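Local coordinates for uncharacterized GST-like proteinprotein (Pseudomonas syringae pv. tomato, PDB 3IC8) that is of unknown function but has the two-domain architecture of glutathione S-transferases, and so may bind glutathione, at residues A[4-9]-A[27-32]; A[17-22]-A[218-223]; A[101-106]-A[186-191]; A[107-112]-A[151-156]. All blocks are in the same frame, centred on the assembly; numbering follows the deposited sequence.

Contact 1 of 4, residues A[4-9]-A[27-32]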
# COMPACT_ATOMS: atom_id res chain seq x y z
N LEU A 4 3.68 -0.89 -30.26
CA LEU A 4 3.83 0.47 -29.83
C LEU A 4 5.27 0.68 -29.49
O LEU A 4 5.84 -0.10 -28.79
CB LEU A 4 3.03 0.72 -28.58
CG LEU A 4 1.61 1.21 -28.66
CD1 LEU A 4 0.93 0.76 -29.88
CD2 LEU A 4 0.90 0.74 -27.46
N ILE A 5 5.86 1.73 -30.00
CA ILE A 5 7.23 2.02 -29.69
C ILE A 5 7.38 3.38 -29.07
O ILE A 5 6.96 4.35 -29.61
CB ILE A 5 8.10 1.92 -30.93
CG1 ILE A 5 8.04 0.52 -31.50
CG2 ILE A 5 9.48 2.25 -30.61
CD1 ILE A 5 8.75 0.36 -32.79
N LEU A 6 7.99 3.45 -27.91
CA LEU A 6 8.27 4.73 -27.32
C LEU A 6 9.75 5.06 -27.37
O LEU A 6 10.58 4.31 -26.93
CB LEU A 6 7.75 4.77 -25.90
CG LEU A 6 7.74 6.13 -25.23
CD1 LEU A 6 6.64 6.94 -25.81
CD2 LEU A 6 7.57 6.00 -23.77
N HIS A 7 10.07 6.21 -27.93
CA HIS A 7 11.41 6.72 -27.96
C HIS A 7 11.51 7.76 -26.85
O HIS A 7 10.85 8.76 -26.89
CB HIS A 7 11.65 7.41 -29.28
CG HIS A 7 11.62 6.50 -30.46
ND1 HIS A 7 12.76 6.05 -31.07
CD2 HIS A 7 10.60 5.97 -31.15
CE1 HIS A 7 12.44 5.27 -32.07
NE2 HIS A 7 11.14 5.21 -32.15
N HIS A 8 12.33 7.50 -25.86
CA HIS A 8 12.40 8.37 -24.71
C HIS A 8 13.70 8.28 -23.96
O HIS A 8 14.50 7.44 -24.21
CB HIS A 8 11.26 8.11 -23.77
CG HIS A 8 11.36 6.82 -23.04
ND1 HIS A 8 11.49 5.62 -23.69
CD2 HIS A 8 11.32 6.53 -21.73
CE1 HIS A 8 11.55 4.66 -22.81
NE2 HIS A 8 11.44 5.18 -21.61
N TYR A 9 13.88 9.17 -23.02
CA TYR A 9 15.03 9.07 -22.18
C TYR A 9 14.49 8.61 -20.87
O TYR A 9 13.76 9.28 -20.23
CB TYR A 9 15.70 10.42 -22.07
CG TYR A 9 17.08 10.39 -21.49
CD1 TYR A 9 18.15 9.94 -22.21
CD2 TYR A 9 17.30 10.83 -20.22
CE1 TYR A 9 19.37 9.92 -21.67
CE2 TYR A 9 18.51 10.81 -19.69
CZ TYR A 9 19.55 10.35 -20.41
OH TYR A 9 20.75 10.35 -19.84
N VAL A 27 -0.85 -1.50 -21.92
CA VAL A 27 -0.41 -1.95 -23.21
C VAL A 27 1.02 -2.37 -23.07
O VAL A 27 1.68 -1.99 -22.17
CB VAL A 27 -0.46 -0.81 -24.21
CG1 VAL A 27 -1.80 -0.73 -24.83
CG2 VAL A 27 -0.13 0.47 -23.54
N ASN A 28 1.47 -3.19 -23.99
CA ASN A 28 2.83 -3.61 -24.00
C ASN A 28 3.54 -2.79 -25.03
O ASN A 28 3.02 -2.58 -26.09
CB ASN A 28 2.90 -5.09 -24.32
CG ASN A 28 2.49 -5.95 -23.18
OD1 ASN A 28 3.28 -6.67 -22.63
ND2 ASN A 28 1.24 -5.88 -22.81
N TRP A 29 4.71 -2.29 -24.71
CA TRP A 29 5.39 -1.39 -25.59
C TRP A 29 6.88 -1.65 -25.64
O TRP A 29 7.44 -2.24 -24.77
CB TRP A 29 5.09 0.07 -25.22
CG TRP A 29 5.34 0.42 -23.81
CD1 TRP A 29 4.59 0.09 -22.77
CD2 TRP A 29 6.43 1.18 -23.30
NE1 TRP A 29 5.12 0.57 -21.63
CE2 TRP A 29 6.25 1.26 -21.93
CE3 TRP A 29 7.54 1.78 -23.87
CZ2 TRP A 29 7.13 1.92 -21.12
CZ3 TRP A 29 8.39 2.44 -23.07
CH2 TRP A 29 8.20 2.51 -21.71
N ARG A 30 7.51 -1.16 -26.68
CA ARG A 30 8.92 -1.29 -26.83
C ARG A 30 9.58 -0.01 -26.38
O ARG A 30 9.10 1.03 -26.67
CB ARG A 30 9.26 -1.57 -28.28
CG ARG A 30 8.57 -2.73 -28.87
CD ARG A 30 8.71 -3.95 -28.01
NE ARG A 30 10.08 -4.38 -27.89
CZ ARG A 30 10.73 -5.04 -28.82
NH1 ARG A 30 10.14 -5.36 -29.93
NH2 ARG A 30 11.96 -5.39 -28.64
N SER A 31 10.68 -0.11 -25.68
CA SER A 31 11.37 1.06 -25.21
C SER A 31 12.63 1.32 -25.99
O SER A 31 13.52 0.52 -26.00
CB SER A 31 11.74 0.88 -23.77
OG SER A 31 12.32 2.04 -23.27
N VAL A 32 12.72 2.46 -26.63
CA VAL A 32 13.91 2.82 -27.32
C VAL A 32 14.55 3.91 -26.52
O VAL A 32 13.96 4.91 -26.29
CB VAL A 32 13.64 3.37 -28.72
CG1 VAL A 32 14.89 3.79 -29.35
CG2 VAL A 32 13.01 2.36 -29.55

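Contact 2 of 4, residues A[17-22]-A[218-223]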
# COMPACT_ATOMS: atom_id res chain seq x y z
N LYS A 17 5.26 11.44 -17.84
CA LYS A 17 3.86 11.46 -18.14
C LYS A 17 3.55 10.43 -19.20
O LYS A 17 2.61 9.72 -19.06
CB LYS A 17 3.41 12.85 -18.56
CG LYS A 17 2.11 12.90 -19.31
CD LYS A 17 1.36 14.17 -19.12
CE LYS A 17 1.62 15.16 -20.21
NZ LYS A 17 0.40 15.61 -20.85
N ALA A 18 4.35 10.32 -20.23
CA ALA A 18 4.10 9.37 -21.30
C ALA A 18 4.15 7.93 -20.87
O ALA A 18 3.42 7.13 -21.34
CB ALA A 18 5.04 9.59 -22.38
N ARG A 19 5.05 7.63 -19.96
CA ARG A 19 5.18 6.33 -19.37
C ARG A 19 3.96 5.93 -18.56
O ARG A 19 3.54 4.81 -18.59
CB ARG A 19 6.41 6.36 -18.49
CG ARG A 19 7.49 5.46 -18.91
CD ARG A 19 8.85 6.08 -19.03
NE ARG A 19 9.22 7.04 -18.00
CZ ARG A 19 10.22 7.89 -18.12
NH1 ARG A 19 10.95 7.92 -19.18
NH2 ARG A 19 10.48 8.73 -17.17
N LEU A 20 3.42 6.86 -17.81
CA LEU A 20 2.20 6.67 -17.06
C LEU A 20 1.06 6.45 -17.99
O LEU A 20 0.18 5.70 -17.71
CB LEU A 20 1.93 7.79 -16.09
CG LEU A 20 2.92 7.90 -14.96
CD1 LEU A 20 2.92 9.23 -14.33
CD2 LEU A 20 2.78 6.85 -13.95
N MSE A 21 1.08 7.12 -19.12
CA MSE A 21 0.03 7.00 -20.09
C MSE A 21 0.01 5.59 -20.61
O MSE A 21 -1.02 5.01 -20.78
CB MSE A 21 0.24 7.99 -21.22
CG MSE A 21 -0.26 9.39 -20.96
SE MSE A 21 0.43 10.74 -22.11
CE MSE A 21 -0.28 10.22 -23.74
N LEU A 22 1.17 5.03 -20.83
CA LEU A 22 1.27 3.65 -21.20
C LEU A 22 0.77 2.73 -20.12
O LEU A 22 0.19 1.74 -20.40
CB LEU A 22 2.66 3.31 -21.69
CG LEU A 22 3.00 3.99 -23.00
CD1 LEU A 22 4.43 3.91 -23.31
CD2 LEU A 22 2.24 3.45 -24.09
N PHE A 218 -0.82 3.52 -11.44
CA PHE A 218 -1.14 2.92 -12.71
C PHE A 218 0.12 2.37 -13.33
O PHE A 218 0.09 1.47 -14.13
CB PHE A 218 -1.80 3.92 -13.64
CG PHE A 218 -3.24 4.17 -13.35
CD1 PHE A 218 -4.19 3.26 -13.66
CD2 PHE A 218 -3.63 5.32 -12.76
CE1 PHE A 218 -5.49 3.49 -13.39
CE2 PHE A 218 -4.93 5.55 -12.50
CZ PHE A 218 -5.86 4.63 -12.80
N GLY A 219 1.25 2.94 -12.96
CA GLY A 219 2.52 2.43 -13.39
C GLY A 219 2.91 2.71 -14.82
O GLY A 219 2.35 3.58 -15.44
N HIS A 220 3.90 1.98 -15.31
CA HIS A 220 4.37 2.13 -16.67
C HIS A 220 3.98 1.05 -17.65
O HIS A 220 4.28 1.15 -18.80
CB HIS A 220 5.88 2.30 -16.72
CG HIS A 220 6.40 3.45 -15.92
ND1 HIS A 220 7.75 3.64 -15.71
CD2 HIS A 220 5.78 4.47 -15.29
CE1 HIS A 220 7.93 4.72 -14.99
NE2 HIS A 220 6.75 5.24 -14.71
N GLY A 221 3.31 0.01 -17.20
CA GLY A 221 2.98 -1.06 -18.10
C GLY A 221 4.08 -2.06 -18.34
O GLY A 221 4.91 -2.25 -17.50
N SER A 222 4.07 -2.72 -19.47
CA SER A 222 5.07 -3.74 -19.75
C SER A 222 5.93 -3.42 -20.93
O SER A 222 5.45 -3.24 -21.99
CB SER A 222 4.37 -5.06 -20.02
OG SER A 222 4.57 -5.95 -18.96
N LEU A 223 7.23 -3.38 -20.74
CA LEU A 223 8.12 -2.99 -21.81
C LEU A 223 9.23 -3.97 -22.06
O LEU A 223 9.63 -4.69 -21.19
CB LEU A 223 8.71 -1.62 -21.50
CG LEU A 223 9.75 -1.47 -20.41
CD1 LEU A 223 11.10 -1.82 -20.91
CD2 LEU A 223 9.77 -0.12 -19.83

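Contact 3 of 4, residues A[101-106]-A[186-191]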
# COMPACT_ATOMS: atom_id res chain seq x y z
N VAL A 101 0.34 26.10 -17.48
CA VAL A 101 0.45 26.92 -16.29
C VAL A 101 0.94 26.18 -15.07
O VAL A 101 1.81 26.62 -14.39
CB VAL A 101 -0.92 27.52 -15.93
CG1 VAL A 101 -0.95 28.05 -14.57
CG2 VAL A 101 -1.28 28.59 -16.85
N LEU A 102 0.33 25.06 -14.78
CA LEU A 102 0.70 24.28 -13.63
C LEU A 102 2.09 23.69 -13.68
O LEU A 102 2.78 23.68 -12.71
CB LEU A 102 -0.33 23.20 -13.40
CG LEU A 102 -0.59 22.78 -11.97
CD1 LEU A 102 -0.84 23.92 -11.06
CD2 LEU A 102 -1.70 21.85 -11.95
N PHE A 103 2.45 23.19 -14.84
CA PHE A 103 3.73 22.60 -15.11
C PHE A 103 4.83 23.62 -14.95
O PHE A 103 5.86 23.32 -14.46
CB PHE A 103 3.73 22.04 -16.52
CG PHE A 103 5.03 21.46 -16.96
CD1 PHE A 103 5.32 20.15 -16.75
CD2 PHE A 103 5.95 22.21 -17.60
CE1 PHE A 103 6.47 19.64 -17.14
CE2 PHE A 103 7.12 21.68 -17.99
CZ PHE A 103 7.37 20.40 -17.77
N LEU A 104 4.58 24.82 -15.41
CA LEU A 104 5.52 25.87 -15.31
C LEU A 104 5.83 26.25 -13.89
O LEU A 104 6.96 26.43 -13.55
CB LEU A 104 5.01 27.07 -16.06
CG LEU A 104 5.90 28.29 -16.06
CD1 LEU A 104 7.29 27.90 -16.40
CD2 LEU A 104 5.40 29.20 -17.07
N HIS A 105 4.83 26.34 -13.06
CA HIS A 105 5.05 26.60 -11.67
C HIS A 105 5.82 25.49 -11.01
O HIS A 105 6.71 25.73 -10.25
CB HIS A 105 3.72 26.72 -10.96
CG HIS A 105 2.97 27.95 -11.31
ND1 HIS A 105 2.81 28.99 -10.45
CD2 HIS A 105 2.35 28.30 -12.45
CE1 HIS A 105 2.13 29.95 -11.03
NE2 HIS A 105 1.84 29.55 -12.25
N ALA A 106 5.48 24.26 -11.30
CA ALA A 106 6.13 23.16 -10.64
C ALA A 106 7.62 23.07 -10.91
O ALA A 106 8.38 22.83 -10.04
CB ALA A 106 5.45 21.88 -10.97
N ALA A 186 -0.84 15.19 -12.40
CA ALA A 186 0.08 14.37 -11.65
C ALA A 186 1.51 14.55 -12.08
O ALA A 186 2.37 14.52 -11.28
CB ALA A 186 -0.31 12.95 -11.74
N HIS A 187 1.74 14.78 -13.35
CA HIS A 187 3.08 14.94 -13.83
C HIS A 187 3.74 16.11 -13.18
O HIS A 187 4.87 16.03 -12.82
CB HIS A 187 3.06 15.15 -15.33
CG HIS A 187 4.40 15.16 -15.97
ND1 HIS A 187 5.45 14.42 -15.51
CD2 HIS A 187 4.85 15.82 -17.05
CE1 HIS A 187 6.50 14.62 -16.28
NE2 HIS A 187 6.16 15.46 -17.22
N THR A 188 3.03 17.22 -13.01
CA THR A 188 3.62 18.39 -12.39
C THR A 188 4.05 18.14 -10.97
O THR A 188 5.08 18.55 -10.56
CB THR A 188 2.72 19.69 -12.50
OG1 THR A 188 1.76 19.74 -11.45
CG2 THR A 188 2.03 19.77 -13.77
N LEU A 189 3.23 17.44 -10.22
CA LEU A 189 3.49 17.11 -8.84
C LEU A 189 4.66 16.17 -8.64
O LEU A 189 5.28 16.16 -7.63
CB LEU A 189 2.26 16.55 -8.21
CG LEU A 189 1.10 17.49 -8.32
CD1 LEU A 189 0.02 17.02 -7.47
CD2 LEU A 189 1.48 18.86 -7.94
N TRP A 190 4.92 15.37 -9.64
CA TRP A 190 5.96 14.40 -9.64
C TRP A 190 7.30 15.10 -9.51
O TRP A 190 8.19 14.61 -8.86
CB TRP A 190 5.84 13.55 -10.89
CG TRP A 190 6.94 12.67 -11.17
CD1 TRP A 190 7.77 12.74 -12.20
CD2 TRP A 190 7.32 11.53 -10.43
NE1 TRP A 190 8.67 11.74 -12.16
CE2 TRP A 190 8.41 10.97 -11.07
CE3 TRP A 190 6.84 10.94 -9.27
CZ2 TRP A 190 9.04 9.87 -10.60
CZ3 TRP A 190 7.46 9.83 -8.81
CH2 TRP A 190 8.55 9.31 -9.47
N PHE A 191 7.43 16.26 -10.12
CA PHE A 191 8.63 17.04 -9.99
C PHE A 191 8.86 17.47 -8.55
O PHE A 191 9.95 17.40 -8.07
CB PHE A 191 8.58 18.27 -10.90
CG PHE A 191 8.83 17.98 -12.34
CD1 PHE A 191 10.08 18.00 -12.86
CD2 PHE A 191 7.80 17.68 -13.18
CE1 PHE A 191 10.29 17.74 -14.17
CE2 PHE A 191 8.01 17.40 -14.47
CZ PHE A 191 9.25 17.43 -14.97

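Contact 4 of 4, residues A[107-112]-A[151-156]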
# COMPACT_ATOMS: atom_id res chain seq x y z
N VAL A 107 8.01 23.26 -12.15
CA VAL A 107 9.40 23.31 -12.54
C VAL A 107 10.22 24.49 -12.04
O VAL A 107 11.39 24.36 -11.84
CB VAL A 107 9.62 23.00 -14.01
CG1 VAL A 107 9.06 21.68 -14.31
CG2 VAL A 107 9.02 24.00 -14.87
N SER A 108 9.60 25.64 -11.90
CA SER A 108 10.26 26.78 -11.33
C SER A 108 10.62 26.54 -9.90
O SER A 108 11.66 26.94 -9.45
CB SER A 108 9.39 28.03 -11.40
OG SER A 108 9.15 28.43 -12.70
N LEU A 109 9.72 25.94 -9.17
CA LEU A 109 9.93 25.67 -7.79
C LEU A 109 11.04 24.72 -7.52
O LEU A 109 11.81 24.92 -6.64
CB LEU A 109 8.67 25.09 -7.21
CG LEU A 109 7.54 26.01 -6.86
CD1 LEU A 109 6.38 25.25 -6.36
CD2 LEU A 109 7.97 26.97 -5.87
N VAL A 110 11.07 23.63 -8.25
CA VAL A 110 12.09 22.64 -8.10
C VAL A 110 13.48 23.01 -8.55
O VAL A 110 14.44 22.78 -7.86
CB VAL A 110 11.67 21.41 -8.86
CG1 VAL A 110 12.73 20.38 -8.83
CG2 VAL A 110 10.41 20.89 -8.32
N PHE A 111 13.58 23.56 -9.74
CA PHE A 111 14.87 23.81 -10.31
C PHE A 111 15.42 25.17 -9.95
O PHE A 111 15.64 25.98 -10.77
CB PHE A 111 14.81 23.60 -11.81
CG PHE A 111 14.51 22.20 -12.19
CD1 PHE A 111 15.40 21.21 -11.94
CD2 PHE A 111 13.33 21.87 -12.77
CE1 PHE A 111 15.11 19.95 -12.28
CE2 PHE A 111 13.06 20.61 -13.11
CZ PHE A 111 13.95 19.65 -12.86
N GLN A 112 15.62 25.37 -8.67
CA GLN A 112 16.25 26.54 -8.15
C GLN A 112 17.15 26.07 -7.03
O GLN A 112 16.98 25.01 -6.52
CB GLN A 112 15.24 27.58 -7.68
CG GLN A 112 14.20 27.06 -6.80
CD GLN A 112 13.42 28.14 -6.11
OE1 GLN A 112 13.99 29.09 -5.58
NE2 GLN A 112 12.12 28.01 -6.09
N GLN A 151 6.68 35.12 -7.79
CA GLN A 151 5.32 35.10 -8.23
C GLN A 151 4.76 33.71 -8.20
O GLN A 151 3.63 33.50 -7.83
CB GLN A 151 5.20 35.71 -9.61
CG GLN A 151 3.79 36.07 -10.01
CD GLN A 151 3.09 36.97 -9.03
OE1 GLN A 151 1.90 36.91 -8.91
NE2 GLN A 151 3.83 37.79 -8.33
N VAL A 152 5.55 32.75 -8.61
CA VAL A 152 5.11 31.40 -8.63
C VAL A 152 4.81 30.94 -7.23
O VAL A 152 3.84 30.28 -6.99
CB VAL A 152 6.16 30.52 -9.28
CG1 VAL A 152 6.10 29.14 -8.77
CG2 VAL A 152 5.98 30.52 -10.72
N LYS A 153 5.66 31.30 -6.29
CA LYS A 153 5.49 30.89 -4.92
C LYS A 153 4.22 31.44 -4.37
O LYS A 153 3.51 30.80 -3.65
CB LYS A 153 6.67 31.35 -4.10
CG LYS A 153 7.79 30.36 -4.06
CD LYS A 153 9.13 31.02 -4.00
CE LYS A 153 9.52 31.33 -2.60
NZ LYS A 153 10.19 32.64 -2.52
N HIS A 154 3.96 32.68 -4.73
CA HIS A 154 2.78 33.41 -4.37
C HIS A 154 1.52 32.80 -4.90
O HIS A 154 0.54 32.74 -4.25
CB HIS A 154 2.96 34.80 -4.94
CG HIS A 154 1.84 35.74 -4.68
ND1 HIS A 154 0.97 36.13 -5.66
CD2 HIS A 154 1.49 36.42 -3.57
CE1 HIS A 154 0.10 36.98 -5.16
NE2 HIS A 154 0.40 37.18 -3.90
N GLN A 155 1.57 32.36 -6.14
CA GLN A 155 0.47 31.68 -6.79
C GLN A 155 0.12 30.25 -6.41
O GLN A 155 -1.00 29.86 -6.50
CB GLN A 155 0.53 31.86 -8.30
CG GLN A 155 0.32 33.28 -8.68
CD GLN A 155 0.40 33.51 -10.14
OE1 GLN A 155 0.82 32.66 -10.88
NE2 GLN A 155 -0.01 34.66 -10.57
N TRP A 156 1.10 29.48 -5.97
CA TRP A 156 0.98 28.04 -5.89
C TRP A 156 -0.09 27.54 -4.95
O TRP A 156 -0.73 26.57 -5.20
CB TRP A 156 2.31 27.42 -5.54
CG TRP A 156 2.27 25.98 -5.45
CD1 TRP A 156 2.23 25.26 -4.34
CD2 TRP A 156 2.21 25.07 -6.52
NE1 TRP A 156 2.17 23.96 -4.62
CE2 TRP A 156 2.17 23.80 -5.97
CE3 TRP A 156 2.21 25.19 -7.90
CZ2 TRP A 156 2.12 22.67 -6.73
CZ3 TRP A 156 2.18 24.09 -8.64
CH2 TRP A 156 2.12 22.84 -8.07

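Contact 1 of 4, residues A[4-9]-A[27-32]
The imidazole of His7 has Val32 CG2 over one face, 3.8 Å above the ring plane and toward the rim. The two side chains lie side by side and point the same way. They belong to neighbouring strands of a beta-alpha-beta unit in the thioredoxin-like domain of the glutathione S-transferase family. On the other side of the sheet, Trp29 turns the edge of its six-membered ring toward the face of His8, an offset edge-to-face pair with the ring planes at 63°. Leu6 CD2 lies over one face of the His8 ring, toward the rim. Leu6 also meets the benzene part of the indole, with Leu6 CB 3.6 Å from Trp29 CE3 and Leu6 CD2 3.7 Å from Trp29 CZ3.

Helix 16-25 connects the strands and covers the Leu6 and Trp29 side, through Leu22. The strands run parallel, with the alternating bonds of a parallel ladder. Arg30 N donates to Leu4 O and Leu6 N to Arg30 O. Val32 N then donates to Leu6 O at 2.8 Å, and His8 N to Val32 O at 3.1 Å. All four bonds are nearly straight. Arg30 reaches away to a salt bridge with Glu3, and His7 NE2 bonds to Gln57. On the His7 side, Ile5 CG2 packs on Val32 CG2 at 3.7 Å. Just before strand 28-33, Val27 CB meets Leu4 CD2 at 3.8 Å.

Contact 2 of 4, residues A[17-22]-A[218-223]
Helix 16-25, the crossover helix of the thioredoxin-like domain, meets through Arg19 and Leu20 the loop at Gly219 and His220. This loop joins helix 206-216 to strand 222-225. The main contact is Arg19 on His220. The aliphatic start of the arginine covers one face of the imidazole. Arg19 CB lies over the ring centre, 3.7 Å above its plane. Arg19 CG is 3.8 Å from the centroid of the His220 ring, a CH-pi contact. His220 CG is anti to the carbonyl carbon (chi1 -57°), and the two side chains run side by side in the same direction. The guanidinium and ring planes are inclined by 47°. Leu20 CD2 comes to the ring edge, 4.1 Å from His220 CD2, and lies 3.6 Å from Gly219 O.

The backbones are joined by two CA-H...O contacts and no hydrogen bond. His220 CA is 3.4 Å from Arg19 O, and Leu20 CA is 3.5 Å from Gly219 O. Gly219 has positive phi (75°), where the chain leaves helical geometry.

The polar ends are held from outside. Glu16 takes both a salt bridge from Arg19 NH2 and a hydrogen bond from His220 NE2, so it ties the pair together. Arg19 also donates to Ser12 O and Tyr9 O, while His220 O accepts from Trp29 NE1. Leu20 packs on Phe183 of helix 180-193. Lying between the sheet and the C-terminal helices is typical of this first helix in the glutathione S-transferase fold.

Contact 3 of 4, residues A[101-106]-A[186-191]
Phe103 reaches across to His187 and Phe191, and the three rings form an aromatic cluster. Phe103 CG is anti to the backbone N (chi1 177°), and the ring beyond it comes nearer to helix 180-193. Phe103 CE1 does the touching, at 3.8 Å from Phe191 CE2 and 4.2 Å from His187 CD2. Both ring pairs are oblique, neither stacked nor edge-to-face, although the planes of Phe103 and Phe191 stand at 90°. Those of Phe103 and His187 are at 36°. Phe191 CE2 also lies over one face of His187, toward its rim. Phe14 extends the cluster: it packs on Phe103 and stands edge-to-face with Phe191.

Packing around Thr188 is the second kind of contact. Thr188 points at the facing helix. Its CG2 reaches Phe103 CA at 3.6 Å and lies at the edge of the Phe103 ring. Thr188 CB meets Ala106 CB at 3.8 Å, and Ala106 CB comes 3.4 Å from Thr188 O. Leu102 crosses Thr188 at about a right angle, with Leu102 CG 3.9 Å from Thr188 OG1.

Hydrogen bonds do not cross between the segments. The one hydroxyl in the contact is satisfied within its own helix, since Thr188 OG1 bonds to Val185 O.

The helix axes run nearly parallel, 8.7 Å apart at closest approach. Helix 149-167 lies against helix 88-110, where Leu102 packs on Phe159. Such packing of helix 88-110 beside helix 180-193 belongs to the all-helical C-terminal domain of the glutathione S-transferase fold.

Contact 4 of 4, residues A[107-112]-A[151-156]
Ser108 and Leu109, near the end of helix 88-110, face Val152 and Lys153 of helix 149-167, with the nearest CA atoms 7.4 Å apart in the pairs Ser108-Val152 and Leu109-Lys153. Leu109 does most of the touching, with CG anti to the carbonyl carbon (chi1 -79°). Its CG and two methyls meet three residues. Leu109 CG meets Val152 CG1 at 3.9 Å. Leu109 CD2 lies against the aliphatic part of the lysine, 3.8 Å from Lys153 CG. Leu109 CD1 sits over one face of the Trp156 indole, toward the rim and 4.2 Å above the plane.

These two helices belong to the helical bundle of the C-terminal domain in the glutathione S-transferase fold. Leu192 of helix 180-193 packs on both Leu109 and Trp156, so a third helix meets the pair. Ser108 CB approaches Val152 CG2 more loosely, at 4.3 Å, while Ser108 OG bonds back to Leu104 O. Ser108 also packs on Met116 of the second subunit.

The helix ends just beyond. Phe111 is the centre of an inverse gamma turn, with a weak bond from Gln112 N to Val110 O. Gln112 NE2 then folds back to Leu109 O at 3.2 Å, a bent bond of 141°.

How the contacts relate
All four contacts are largely buried, but contact 4 lies farthest from the chain centre, and Lys153 there is exposed. Contact 1 is the one stitched by backbone hydrogen bonds, as suits neighbouring strands. The others rest on side-chain packing, with CA-H...O contacts added in contact 2. Contacts 1 and 2 share the sheet region and touch through Trp29, whose N probably bonds to Ser222 O. Contacts 3 and 4 both use helix 88-110, and their centres are about 10 Å apart. Lys17 packing on His187 links contact 2 to contact 3, and so the thioredoxin-like domain to the helical one. Contacts 1 and 4 do not meet.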